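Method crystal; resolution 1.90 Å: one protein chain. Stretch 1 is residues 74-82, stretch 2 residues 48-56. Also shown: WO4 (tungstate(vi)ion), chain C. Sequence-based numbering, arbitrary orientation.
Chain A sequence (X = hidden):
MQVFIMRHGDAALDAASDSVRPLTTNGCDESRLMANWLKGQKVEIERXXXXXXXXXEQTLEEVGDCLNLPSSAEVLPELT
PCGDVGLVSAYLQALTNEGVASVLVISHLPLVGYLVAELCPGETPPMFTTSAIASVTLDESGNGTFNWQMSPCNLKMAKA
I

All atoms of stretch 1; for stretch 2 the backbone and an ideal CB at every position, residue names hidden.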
ATOM      1  N   GLU A  74      -6.167  -4.217  -9.180  1.00 20.35           N
ATOM      2  CA  GLU A  74      -5.440  -5.378  -9.646  1.00 16.78           C
ATOM      3  C   GLU A  74      -4.965  -6.170  -8.442  1.00 15.07           C
ATOM      4  O   GLU A  74      -4.162  -5.685  -7.644  1.00 12.43           O
ATOM      5  CB  GLU A  74      -4.260  -4.924 -10.506  1.00 16.98           C
ATOM      6  CG  GLU A  74      -4.714  -4.202 -11.758  1.00 17.24           C
ATOM      7  CD  GLU A  74      -3.869  -2.988 -12.092  1.00 15.02           C
ATOM      8  OE1 GLU A  74      -2.686  -3.157 -12.464  1.00 11.90           O
ATOM      9  OE2 GLU A  74      -4.399  -1.861 -11.977  1.00 15.87           O
ATOM     10  N   VAL A  75      -5.493  -7.382  -8.308  1.00 12.39           N
ATOM     11  CA  VAL A  75      -5.137  -8.265  -7.211  1.00 12.74           C
ATOM     12  C   VAL A  75      -3.875  -8.999  -7.634  1.00 13.77           C
ATOM     13  O   VAL A  75      -3.902  -9.795  -8.575  1.00 13.67           O
ATOM     14  CB  VAL A  75      -6.264  -9.280  -6.932  1.00 13.78           C
ATOM     15  CG1 VAL A  75      -5.877 -10.183  -5.766  1.00 12.11           C
ATOM     16  CG2 VAL A  75      -7.559  -8.535  -6.614  1.00 13.05           C
ATOM     17  N   LEU A  76      -2.776  -8.713  -6.941  1.00 11.63           N
ATOM     18  CA  LEU A  76      -1.480  -9.307  -7.252  1.00 13.66           C
ATOM     19  C   LEU A  76      -1.046 -10.359  -6.244  1.00 12.50           C
ATOM     20  O   LEU A  76      -0.971 -10.087  -5.048  1.00 12.36           O
ATOM     21  CB  LEU A  76      -0.403  -8.210  -7.317  1.00 13.85           C
ATOM     22  CG  LEU A  76      -0.313  -7.288  -8.537  1.00 16.11           C
ATOM     23  CD1 LEU A  76      -1.625  -6.567  -8.755  1.00 15.68           C
ATOM     24  CD2 LEU A  76       0.823  -6.279  -8.320  1.00 13.99           C
ATOM     25  N   PRO A  77      -0.746 -11.580  -6.717  1.00 12.39           N
ATOM     26  CA  PRO A  77      -0.315 -12.653  -5.817  1.00 12.08           C
ATOM     27  C   PRO A  77       1.023 -12.347  -5.145  1.00 12.70           C
ATOM     28  O   PRO A  77       1.306 -12.854  -4.064  1.00 12.06           O
ATOM     29  CB  PRO A  77      -0.215 -13.865  -6.739  1.00 12.27           C
ATOM     30  CG  PRO A  77      -1.243 -13.576  -7.801  1.00 13.09           C
ATOM     31  CD  PRO A  77      -0.997 -12.104  -8.072  1.00 13.27           C
ATOM     32  N   GLU A  78       1.844 -11.520  -5.787  1.00 12.66           N
ATOM     33  CA  GLU A  78       3.152 -11.192  -5.227  1.00 13.06           C
ATOM     34  C   GLU A  78       3.102 -10.125  -4.140  1.00 12.65           C
ATOM     35  O   GLU A  78       4.143  -9.683  -3.665  1.00 12.40           O
ATOM     36  CB  GLU A  78       4.114 -10.759  -6.336  1.00 13.90           C
ATOM     37  CG  GLU A  78       4.379 -11.841  -7.367  1.00 14.90           C
ATOM     38  CD  GLU A  78       4.978 -13.103  -6.760  1.00 17.77           C
ATOM     39  OE1 GLU A  78       5.049 -14.123  -7.482  1.00 19.06           O
ATOM     40  OE2 GLU A  78       5.380 -13.082  -5.572  1.00 15.68           O
ATOM     41  N   LEU A  79       1.895  -9.721  -3.750  1.00 12.93           N
ATOM     42  CA  LEU A  79       1.720  -8.718  -2.701  1.00 13.54           C
ATOM     43  C   LEU A  79       1.414  -9.368  -1.355  1.00 13.38           C
ATOM     44  O   LEU A  79       1.218  -8.682  -0.350  1.00 15.74           O
ATOM     45  CB  LEU A  79       0.608  -7.730  -3.077  1.00 11.13           C
ATOM     46  CG  LEU A  79       1.009  -6.720  -4.156  1.00 12.34           C
ATOM     47  CD1 LEU A  79      -0.164  -5.821  -4.518  1.00 11.57           C
ATOM     48  CD2 LEU A  79       2.178  -5.895  -3.644  1.00 11.45           C
ATOM     49  N   THR A  80       1.363 -10.695  -1.340  1.00 14.29           N
ATOM     50  CA  THR A  80       1.112 -11.431  -0.107  1.00 14.27           C
ATOM     51  C   THR A  80       2.359 -11.250   0.758  1.00 14.17           C
ATOM     52  O   THR A  80       3.394 -10.804   0.270  1.00 14.47           O
ATOM     53  CB  THR A  80       0.901 -12.935  -0.381  1.00 15.27           C
ATOM     54  OG1 THR A  80       2.025 -13.454  -1.101  1.00 16.84           O
ATOM     55  CG2 THR A  80      -0.369 -13.161  -1.182  1.00 13.14           C
ATOM     56  N   PRO A  81       2.274 -11.586   2.052  1.00 14.11           N
ATOM     57  CA  PRO A  81       3.419 -11.444   2.955  1.00 13.47           C
ATOM     58  C   PRO A  81       4.748 -11.966   2.401  1.00 15.29           C
ATOM     59  O   PRO A  81       5.788 -11.339   2.594  1.00 12.92           O
ATOM     60  CB  PRO A  81       2.966 -12.211   4.192  1.00 14.37           C
ATOM     61  CG  PRO A  81       1.506 -11.901   4.231  1.00 13.65           C
ATOM     62  CD  PRO A  81       1.093 -12.080   2.784  1.00 14.42           C
ATOM     63  N   CYS A  82       4.702 -13.102   1.706  1.00 15.37           N
ATOM     64  CA  CYS A  82       5.904 -13.731   1.144  1.00 19.43           C
ATOM     65  C   CYS A  82       6.165 -13.368  -0.317  1.00 17.96           C
ATOM     66  O   CYS A  82       6.996 -13.991  -0.983  1.00 17.30           O
ATOM     67  CB  CYS A  82       5.789 -15.252   1.256  1.00 21.69           C
ATOM     68  SG  CYS A  82       5.454 -15.845   2.918  1.00 29.02           S
ATOM     69  N   UNK A  48      -4.549   0.886  -8.624  1.00 10.99           N
ATOM     70  CA  UNK A  48      -4.508   0.231  -7.327  1.00 10.77           C
ATOM     71  C   UNK A  48      -4.079  -1.230  -7.432  1.00 10.95           C
ATOM     72  O   UNK A  48      -4.627  -1.996  -8.225  1.00 11.16           O
ATOM     73  CB  UNK A  48      -5.879   0.323  -6.654  1.00 10.77           C
ATOM     74  N   UNK A  49      -3.090  -1.599  -6.621  1.00  9.64           N
ATOM     75  CA  UNK A  49      -2.568  -2.960  -6.581  1.00 10.40           C
ATOM     76  C   UNK A  49      -2.795  -3.445  -5.155  1.00 11.71           C
ATOM     77  O   UNK A  49      -2.411  -2.770  -4.201  1.00 14.02           O
ATOM     78  CB  UNK A  49      -1.094  -3.029  -6.984  1.00 10.40           C
ATOM     79  N   UNK A  50      -3.418  -4.606  -5.004  1.00 11.89           N
ATOM     80  CA  UNK A  50      -3.709  -5.121  -3.671  1.00 12.01           C
ATOM     81  C   UNK A  50      -3.417  -6.609  -3.492  1.00 12.18           C
ATOM     82  O   UNK A  50      -3.490  -7.387  -4.439  1.00 11.59           O
ATOM     83  CB  UNK A  50      -5.180  -4.858  -3.340  1.00 12.01           C
ATOM     84  N   UNK A  51      -3.077  -6.984  -2.264  1.00 11.89           N
ATOM     85  CA  UNK A  51      -2.807  -8.371  -1.919  1.00 11.41           C
ATOM     86  C   UNK A  51      -4.121  -9.143  -1.975  1.00 11.30           C
ATOM     87  O   UNK A  51      -5.186  -8.583  -1.731  1.00 10.33           O
ATOM     88  CB  UNK A  51      -2.157  -8.484  -0.538  1.00 11.41           C
ATOM     89  N   UNK A  52      -4.058 -10.443  -2.304  1.00 10.89           N
ATOM     90  CA  UNK A  52      -5.234 -11.317  -2.397  1.00 11.97           C
ATOM     91  C   UNK A  52      -5.851 -11.628  -1.031  1.00 11.52           C
ATOM     92  O   UNK A  52      -6.973 -12.123  -0.951  1.00 11.18           O
ATOM     93  CB  UNK A  52      -4.853 -12.625  -3.093  1.00 11.97           C
ATOM     94  N   UNK A  53      -5.111 -11.346   0.039  1.00 11.02           N
ATOM     95  CA  UNK A  53      -5.599 -11.619   1.388  1.00 11.43           C
ATOM     96  C   UNK A  53      -6.698 -10.661   1.831  1.00 12.41           C
ATOM     97  O   UNK A  53      -6.611  -9.446   1.623  1.00 13.49           O
ATOM     98  CB  UNK A  53      -4.437 -11.553   2.381  1.00 11.43           C
ATOM     99  N   UNK A  54      -7.726 -11.225   2.457  1.00 12.51           N
ATOM    100  CA  UNK A  54      -8.882 -10.465   2.913  1.00 12.67           C
ATOM    101  C   UNK A  54      -8.585  -9.163   3.648  1.00 12.23           C
ATOM    102  O   UNK A  54      -9.255  -8.158   3.406  1.00 10.40           O
ATOM    103  CB  UNK A  54      -9.722 -11.357   3.830  1.00 12.67           C
ATOM    104  N   UNK A  55      -7.593  -9.159   4.533  1.00 11.45           N
ATOM    105  CA  UNK A  55      -7.286  -7.934   5.262  1.00 12.20           C
ATOM    106  C   UNK A  55      -6.801  -6.811   4.348  1.00 11.31           C
ATOM    107  O   UNK A  55      -7.044  -5.635   4.619  1.00 13.67           O
ATOM    108  CB  UNK A  55      -6.229  -8.219   6.331  1.00 12.20           C
ATOM    109  N   UNK A  56      -6.136  -7.167   3.255  1.00 10.40           N
ATOM    110  CA  UNK A  56      -5.652  -6.160   2.318  1.00  7.99           C
ATOM    111  C   UNK A  56      -6.834  -5.605   1.517  1.00 10.28           C
ATOM    112  O   UNK A  56      -7.029  -4.393   1.427  1.00  8.76           O
ATOM    113  CB  UNK A  56      -4.591  -6.748   1.386  1.00  7.99           C
TER
HETATM  114  W   WO4 C 163       0.305  -8.255   8.583  1.00 16.76           W
HETATM  115  O1  WO4 C 163       1.122  -6.866   7.948  1.00 14.52           O
HETATM  116  O2  WO4 C 163      -0.512  -9.094   7.304  1.00 18.72           O
HETATM  117  O3  WO4 C 163      -0.727  -7.827   9.902  1.00 23.77           O
HETATM  118  O4  WO4 C 163       1.490  -9.347   9.214  1.00 16.35           O

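Residues 48-50 run parallel to the strand of Glu-74 and Val-75, and the backbone ladder that joins them says little about side chains. The amide N of Glu-74 donates to the O of position 48, the N of position 50 donates to the O of Glu-74, and the N of Leu-76 donates to the O of position 50, each at 2.9 Å.

At position 48 the CA-to-CB bond points sideways, and the ideal CB lies 5.2 Å from the N of Glu-74, its nearest neighbour in stretch 1. The extended backbone (phi/psi -131/129) favours a beta-branched residue, but many others would fit. The residue is Val-48, with chi1 t; its N donates to a water at 2.8 Å, and that water lies 2.9 Å from OE2 of Glu-74.

Position 49 is more demanding. Its CB shares a sheet face with Glu-74 and stands 3.8 Å from CD1 of Leu-79 and 4.0 Å from CD1 of Leu-76. Two leucine ends make an apolar setting that suits leucine, isoleucine, valine or methionine. Leu-49 fills it: its CD2 lies 3.8 Å from Leu-76 CD1 and 3.4 Å from Glu-74 OE1, so the methyl also packs against the carboxylate.

On the other sheet face, with Val-75, position 50 has no polar side-chain partner in stretch 1, and its extended angles suit valine or isoleucine, with other apolar residues possible. Val-50, chi1 p, brings CG1 to 4.0 Å from CG2 of Val-75.

Position 51 follows directly after the strand, and its CB is only 3.4 Å from the O of Leu-79 in its ideal place. So close a backbone favours a small side chain, such as alanine, serine or cysteine. The deposited Ser-51 does not spend its hydroxyl on stretch 1; OG accepts from the N of position 53 at 3.2 Å, bracing the turn.

Position 52 has phi -71 and a CB 3.8 Å from CG1 of Val-75. Its N meets no acceptor in stretch 1, so proline is allowed, as are other apolar residues of modest size. Pro-52 lays its ring among Val-75, Pro-77 and Thr-80: CG is 3.6 Å from Val-75 CG1, and CD is 3.6 Å from Thr-80 CG2 and 3.1 Å from the O of Leu-76.

Position 53 points toward stretch 1, yet nothing there comes within 5.5 Å of its ideal CB. A long or broad side chain is needed to reach Thr-80 and Pro-81; an aromatic would do, as might leucine or methionine. Phe-53, at the N-cap position, takes Thr-80 CG2 over one ring face in a CH-pi contact, 4.1 Å from the centroid, while its CE2 meets CD of Pro-81 at 3.2 Å.

Position 54 is out of reach and open to many residues; it is Leu-54. At 55 the CB points sideways, but the tungstate beyond invites a long cationic side chain, lysine or arginine. Arg-55 donates to tungstate O2 from NE (2.6 Å) and NH2 (2.9 Å). Position 56, helical and out of reach of stretch 1, is not restricted by it, and alanine or another helix-compatible residue would suit; it is Ala-56.

Stretch 2 (48-56) VLVSPFLRA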
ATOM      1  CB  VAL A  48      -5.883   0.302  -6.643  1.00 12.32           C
ATOM      2  CG1 VAL A  48      -5.849  -0.436  -5.318  1.00 13.42           C
ATOM      3  CG2 VAL A  48      -6.276   1.753  -6.445  1.00 13.19           C
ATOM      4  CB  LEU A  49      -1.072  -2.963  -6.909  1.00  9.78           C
ATOM      5  CG  LEU A  49      -0.665  -2.214  -8.183  1.00 10.82           C
ATOM      6  CD1 LEU A  49       0.851  -2.262  -8.351  1.00 11.18           C
ATOM      7  CD2 LEU A  49      -1.353  -2.839  -9.387  1.00 12.26           C
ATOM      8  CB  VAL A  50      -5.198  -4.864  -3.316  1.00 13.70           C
ATOM      9  CG1 VAL A  50      -6.101  -5.616  -4.288  1.00 12.16           C
ATOM     10  CG2 VAL A  50      -5.481  -5.277  -1.874  1.00 14.73           C
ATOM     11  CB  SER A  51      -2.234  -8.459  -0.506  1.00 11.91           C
ATOM     12  OG  SER A  51      -2.358  -9.773   0.003  1.00 14.54           O
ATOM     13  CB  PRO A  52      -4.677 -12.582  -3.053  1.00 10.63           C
ATOM     14  CG  PRO A  52      -3.487 -12.089  -3.813  1.00 15.97           C
ATOM     15  CD  PRO A  52      -2.868 -11.122  -2.837  1.00 12.83           C
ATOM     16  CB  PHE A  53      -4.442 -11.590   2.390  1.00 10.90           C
ATOM     17  CG  PHE A  53      -3.496 -12.759   2.267  1.00 12.04           C
ATOM     18  CD1 PHE A  53      -3.692 -13.740   1.293  1.00 12.02           C
ATOM     19  CD2 PHE A  53      -2.403 -12.875   3.116  1.00 11.88           C
ATOM     20  CE1 PHE A  53      -2.810 -14.815   1.171  1.00 13.46           C
ATOM     21  CE2 PHE A  53      -1.518 -13.946   3.001  1.00 13.37           C
ATOM     22  CZ  PHE A  53      -1.720 -14.915   2.029  1.00 10.74           C
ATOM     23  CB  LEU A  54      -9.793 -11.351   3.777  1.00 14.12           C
ATOM     24  CG  LEU A  54     -10.562 -12.448   3.026  1.00 15.20           C
ATOM     25  CD1 LEU A  54     -11.569 -13.112   3.947  1.00 16.08           C
ATOM     26  CD2 LEU A  54     -11.281 -11.839   1.843  1.00 17.79           C
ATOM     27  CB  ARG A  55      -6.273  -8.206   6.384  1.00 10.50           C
ATOM     28  CG  ARG A  55      -5.002  -8.937   5.993  1.00 11.85           C
ATOM     29  CD  ARG A  55      -4.265  -9.339   7.263  1.00 13.30           C
ATOM     30  NE  ARG A  55      -2.971  -9.988   7.050  1.00 13.76           N
ATOM     31  CZ  ARG A  55      -2.796 -11.265   6.712  1.00 15.44           C
ATOM     32  NH1 ARG A  55      -3.835 -12.070   6.527  1.00 11.97           N
ATOM     33  NH2 ARG A  55      -1.566 -11.748   6.589  1.00 14.41           N
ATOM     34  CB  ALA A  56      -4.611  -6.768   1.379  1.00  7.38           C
TER
HETATM   35  O   HOH W   1      -6.193  -0.080 -10.651  1.00 14.86           O
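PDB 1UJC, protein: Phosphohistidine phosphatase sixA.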